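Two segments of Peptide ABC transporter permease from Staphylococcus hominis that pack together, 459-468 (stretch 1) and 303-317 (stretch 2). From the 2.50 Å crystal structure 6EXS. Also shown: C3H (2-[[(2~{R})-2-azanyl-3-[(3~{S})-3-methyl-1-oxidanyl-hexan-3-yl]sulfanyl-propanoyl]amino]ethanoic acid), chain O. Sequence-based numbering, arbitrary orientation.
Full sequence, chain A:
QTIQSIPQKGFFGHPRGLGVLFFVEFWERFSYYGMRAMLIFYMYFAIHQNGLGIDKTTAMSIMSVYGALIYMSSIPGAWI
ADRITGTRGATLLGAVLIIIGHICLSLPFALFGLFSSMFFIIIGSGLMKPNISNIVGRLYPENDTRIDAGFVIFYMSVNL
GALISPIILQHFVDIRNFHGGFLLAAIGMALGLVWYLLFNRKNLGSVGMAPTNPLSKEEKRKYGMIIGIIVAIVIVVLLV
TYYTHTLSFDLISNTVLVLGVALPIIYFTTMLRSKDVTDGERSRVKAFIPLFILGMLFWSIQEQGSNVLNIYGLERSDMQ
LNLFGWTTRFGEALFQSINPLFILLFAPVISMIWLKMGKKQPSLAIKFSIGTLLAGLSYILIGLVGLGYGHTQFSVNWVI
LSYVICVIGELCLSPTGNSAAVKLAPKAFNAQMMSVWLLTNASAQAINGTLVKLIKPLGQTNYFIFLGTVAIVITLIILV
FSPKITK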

# COMPACT_ATOMS: atom_id res chain seq x y z
N GLY A 459 -12.73 -4.97 23.33
CA GLY A 459 -11.82 -4.23 24.18
C GLY A 459 -10.50 -4.18 23.44
O GLY A 459 -10.06 -5.21 22.90
N GLN A 460 -9.87 -2.99 23.36
CA GLN A 460 -8.63 -2.73 22.62
C GLN A 460 -7.51 -3.75 22.91
O GLN A 460 -6.89 -4.24 21.96
CB GLN A 460 -8.16 -1.28 22.82
CG GLN A 460 -6.94 -0.86 22.00
CD GLN A 460 -7.14 -0.76 20.51
OE1 GLN A 460 -7.08 -1.75 19.78
NE2 GLN A 460 -7.28 0.47 20.02
N THR A 461 -7.27 -4.09 24.19
CA THR A 461 -6.23 -5.06 24.59
C THR A 461 -6.56 -6.49 24.17
O THR A 461 -5.67 -7.21 23.72
CB THR A 461 -5.93 -4.97 26.09
OG1 THR A 461 -7.16 -4.96 26.81
CG2 THR A 461 -5.11 -3.75 26.43
N ASN A 462 -7.84 -6.91 24.33
CA ASN A 462 -8.29 -8.24 23.94
C ASN A 462 -8.25 -8.38 22.43
O ASN A 462 -7.96 -9.46 21.94
CB ASN A 462 -9.70 -8.53 24.46
CG ASN A 462 -9.88 -8.49 25.96
OD1 ASN A 462 -8.93 -8.34 26.74
ND2 ASN A 462 -11.12 -8.62 26.38
N TYR A 463 -8.50 -7.26 21.70
CA TYR A 463 -8.44 -7.18 20.24
C TYR A 463 -7.00 -7.50 19.73
O TYR A 463 -6.87 -8.29 18.81
CB TYR A 463 -8.94 -5.80 19.77
CG TYR A 463 -8.73 -5.49 18.30
CD1 TYR A 463 -7.56 -4.85 17.86
CD2 TYR A 463 -9.72 -5.75 17.36
CE1 TYR A 463 -7.38 -4.53 16.51
CE2 TYR A 463 -9.56 -5.41 16.01
CZ TYR A 463 -8.38 -4.81 15.59
OH TYR A 463 -8.20 -4.48 14.28
N PHE A 464 -5.96 -6.90 20.33
CA PHE A 464 -4.56 -7.15 19.98
C PHE A 464 -4.17 -8.61 20.24
O PHE A 464 -3.48 -9.20 19.41
CB PHE A 464 -3.60 -6.21 20.74
CG PHE A 464 -3.60 -4.75 20.34
CD1 PHE A 464 -3.35 -4.37 19.02
CD2 PHE A 464 -3.73 -3.75 21.30
CE1 PHE A 464 -3.32 -3.02 18.67
CE2 PHE A 464 -3.69 -2.40 20.94
CZ PHE A 464 -3.50 -2.04 19.62
N ILE A 465 -4.63 -9.18 21.38
CA ILE A 465 -4.34 -10.57 21.74
C ILE A 465 -5.07 -11.54 20.79
O ILE A 465 -4.44 -12.46 20.28
CB ILE A 465 -4.59 -10.86 23.26
CG1 ILE A 465 -3.70 -9.95 24.14
CG2 ILE A 465 -4.32 -12.35 23.61
CD1 ILE A 465 -4.25 -9.67 25.54
N PHE A 466 -6.38 -11.30 20.52
CA PHE A 466 -7.20 -12.13 19.63
C PHE A 466 -6.65 -12.17 18.19
O PHE A 466 -6.51 -13.25 17.63
CB PHE A 466 -8.68 -11.70 19.67
CG PHE A 466 -9.57 -12.24 18.57
CD1 PHE A 466 -9.93 -13.59 18.55
CD2 PHE A 466 -10.07 -11.41 17.58
CE1 PHE A 466 -10.75 -14.09 17.53
CE2 PHE A 466 -10.89 -11.91 16.57
CZ PHE A 466 -11.23 -13.25 16.55
N LEU A 467 -6.30 -10.99 17.63
CA LEU A 467 -5.74 -10.83 16.28
C LEU A 467 -4.34 -11.41 16.19
O LEU A 467 -4.02 -12.04 15.18
CB LEU A 467 -5.75 -9.35 15.86
CG LEU A 467 -6.88 -8.92 14.94
CD1 LEU A 467 -8.17 -8.73 15.71
CD2 LEU A 467 -6.52 -7.65 14.21
N GLY A 468 -3.53 -11.19 17.24
CA GLY A 468 -2.17 -11.71 17.35
C GLY A 468 -2.12 -13.23 17.34
O GLY A 468 -1.34 -13.81 16.58
O2 C3H O . 5.48 2.26 1.51
C11 C3H O . 6.32 1.85 2.23
O3 C3H O . 7.04 0.82 1.96
C10 C3H O . 6.64 2.41 3.58
N1 C3H O . 5.51 3.03 4.22
C9 C3H O . 4.64 2.33 4.94
O1 C3H O . 4.13 1.30 4.54
C8 C3H O . 4.30 2.81 6.31
N C3H O . 4.72 4.20 6.45
C7 C3H O . 2.79 2.75 6.55
S C3H O . 2.17 1.37 7.55
C3 C3H O . 2.74 1.50 9.33
C4 C3H O . 2.07 2.72 9.90
C5 C3H O . 4.27 1.52 9.31
C6 C3H O . 4.98 1.84 10.61
O C3H O . 5.74 3.00 10.54
C2 C3H O . 2.32 0.27 10.13
C1 C3H O . 3.45 -0.57 10.69
C C3H O . 2.94 -1.75 11.47
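Stretch 2 303-317: EQGSNVLNIYGLERS

Stretch 2 runs roughly antiparallel to stretch 1: its helix, 309-316, crosses helix 460-468 at -143°, with a closest axial approach of 12.5 Å, a wide gap bridged by side chains. Residues 303-306 have helical backbone angles without the regular bonding. Here Gln 304 points toward stretch 1, and its OE1 accepts a hydrogen bond from Tyr 463 OH (2.8 Å) at the edge of the tyrosine ring; Gln 304 NE2 lies 3.6 Å from Leu 467 CD2. Gly 305 and Ser 306 make no contact with stretch 1 and border the ligand, with Gly 305 C 3.3 Å from C3H C4. The backbone amides of Val 308 and Leu 309 both bond to Gln 304 O. Val 308 (chi1 t) places CG1 3.9 Å from Phe 464 CE1, 4.1 Å from Tyr 463 CE1 and 3.8 Å from Gln 460 OE1. Leu 309 leaves its backbone sideways, yet its CD1 comes within 4.0 Å of Phe 464 CZ. One turn on, Tyr 312 receives the edge of Phe 464 on its ring face, centroids 5.0 Å apart and planes at 70°; its CD1 also packs 3.4 Å from Gln 460 CG, and its OH 3.6 Å from Thr 461 CG2. Finally, Arg 316 reaches the start of helix 460-468, its NH2 3.9 Å from Thr 461 CG2.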

# COMPACT_ATOMS: atom_id res chain seq x y z
N GLU A 303 -0.78 -3.05 8.22
CA GLU A 303 -1.52 -1.85 7.81
C GLU A 303 -2.36 -1.22 8.94
O GLU A 303 -2.90 -0.12 8.77
CB GLU A 303 -2.38 -2.12 6.58
CG GLU A 303 -1.59 -2.37 5.30
CD GLU A 303 -1.00 -1.16 4.60
OE1 GLU A 303 -1.06 -0.05 5.17
OE2 GLU A 303 -0.48 -1.33 3.48
N GLN A 304 -2.41 -1.87 10.12
CA GLN A 304 -3.12 -1.34 11.27
C GLN A 304 -2.27 -0.38 12.09
O GLN A 304 -2.79 0.28 12.98
CB GLN A 304 -3.72 -2.44 12.14
CG GLN A 304 -5.12 -2.85 11.73
CD GLN A 304 -5.57 -4.08 12.49
OE1 GLN A 304 -5.51 -4.13 13.72
NE2 GLN A 304 -6.04 -5.09 11.76
N GLY A 305 -0.99 -0.26 11.75
CA GLY A 305 -0.11 0.69 12.41
C GLY A 305 -0.39 2.12 12.00
O GLY A 305 0.14 3.06 12.61
N SER A 306 -1.20 2.31 10.92
CA SER A 306 -1.57 3.63 10.39
C SER A 306 -2.87 4.17 10.98
O SER A 306 -3.12 5.36 10.83
CB SER A 306 -1.67 3.58 8.87
OG SER A 306 -2.62 2.62 8.44
N ASN A 307 -3.69 3.32 11.63
CA ASN A 307 -4.98 3.74 12.18
C ASN A 307 -5.34 3.17 13.57
O ASN A 307 -6.23 3.70 14.22
CB ASN A 307 -6.11 3.43 11.18
CG ASN A 307 -6.30 1.96 10.84
OD1 ASN A 307 -5.40 1.13 10.96
ND2 ASN A 307 -7.48 1.62 10.38
N VAL A 308 -4.68 2.08 14.01
CA VAL A 308 -4.99 1.40 15.27
C VAL A 308 -3.86 1.57 16.32
O VAL A 308 -4.13 2.05 17.43
CB VAL A 308 -5.39 -0.09 15.04
CG1 VAL A 308 -5.57 -0.85 16.36
CG2 VAL A 308 -6.64 -0.21 14.17
N LEU A 309 -2.63 1.14 15.99
CA LEU A 309 -1.49 1.18 16.91
C LEU A 309 -1.05 2.60 17.31
O LEU A 309 -0.68 2.80 18.47
CB LEU A 309 -0.30 0.37 16.34
CG LEU A 309 0.76 -0.13 17.33
CD1 LEU A 309 0.15 -0.94 18.49
CD2 LEU A 309 1.84 -0.94 16.60
N ASN A 310 -1.14 3.57 16.37
CA ASN A 310 -0.79 4.98 16.59
C ASN A 310 -1.77 5.74 17.54
O ASN A 310 -1.31 6.52 18.38
CB ASN A 310 -0.64 5.72 15.25
CG ASN A 310 -1.79 5.59 14.27
OD1 ASN A 310 -2.63 4.69 14.36
ND2 ASN A 310 -1.82 6.47 13.28
N ILE A 311 -3.11 5.51 17.40
CA ILE A 311 -4.14 6.11 18.26
C ILE A 311 -4.00 5.51 19.67
O ILE A 311 -4.14 6.23 20.66
CB ILE A 311 -5.58 5.94 17.71
CG1 ILE A 311 -5.75 6.58 16.31
CG2 ILE A 311 -6.62 6.50 18.70
CD1 ILE A 311 -7.17 6.37 15.68
N TYR A 312 -3.69 4.19 19.76
CA TYR A 312 -3.45 3.48 21.02
C TYR A 312 -2.23 4.07 21.73
O TYR A 312 -2.28 4.28 22.93
CB TYR A 312 -3.28 1.97 20.79
CG TYR A 312 -3.16 1.16 22.07
CD1 TYR A 312 -4.26 0.98 22.90
CD2 TYR A 312 -1.96 0.56 22.43
CE1 TYR A 312 -4.18 0.20 24.06
CE2 TYR A 312 -1.86 -0.20 23.60
CZ TYR A 312 -2.97 -0.39 24.40
OH TYR A 312 -2.87 -1.14 25.54
N GLY A 313 -1.17 4.36 20.97
CA GLY A 313 0.03 4.98 21.49
C GLY A 313 -0.25 6.38 22.01
O GLY A 313 0.13 6.71 23.14
N LEU A 314 -0.97 7.19 21.21
CA LEU A 314 -1.36 8.57 21.56
C LEU A 314 -2.24 8.63 22.81
O LEU A 314 -2.05 9.51 23.66
CB LEU A 314 -2.06 9.23 20.34
CG LEU A 314 -2.55 10.69 20.47
CD1 LEU A 314 -1.42 11.65 20.79
CD2 LEU A 314 -3.21 11.14 19.21
N GLU A 315 -3.17 7.68 22.94
CA GLU A 315 -4.13 7.64 24.04
C GLU A 315 -3.69 6.87 25.29
O GLU A 315 -4.15 7.19 26.37
CB GLU A 315 -5.48 7.09 23.55
CG GLU A 315 -6.20 8.01 22.59
CD GLU A 315 -7.48 7.46 22.02
OE1 GLU A 315 -7.80 6.27 22.29
OE2 GLU A 315 -8.15 8.19 21.27
N ARG A 316 -2.84 5.84 25.14
CA ARG A 316 -2.45 5.03 26.29
C ARG A 316 -0.98 5.16 26.72
O ARG A 316 -0.65 4.87 27.87
CB ARG A 316 -2.83 3.55 26.06
CG ARG A 316 -4.32 3.36 25.79
CD ARG A 316 -5.17 3.18 27.05
NE ARG A 316 -5.49 1.77 27.31
CZ ARG A 316 -6.46 1.09 26.71
NH1 ARG A 316 -7.23 1.67 25.80
NH2 ARG A 316 -6.66 -0.19 27.01
N SER A 317 -0.10 5.63 25.83
CA SER A 317 1.30 5.78 26.21
C SER A 317 1.63 7.22 26.62
O SER A 317 0.83 8.13 26.38
CB SER A 317 2.22 5.27 25.11
OG SER A 317 2.59 6.32 24.24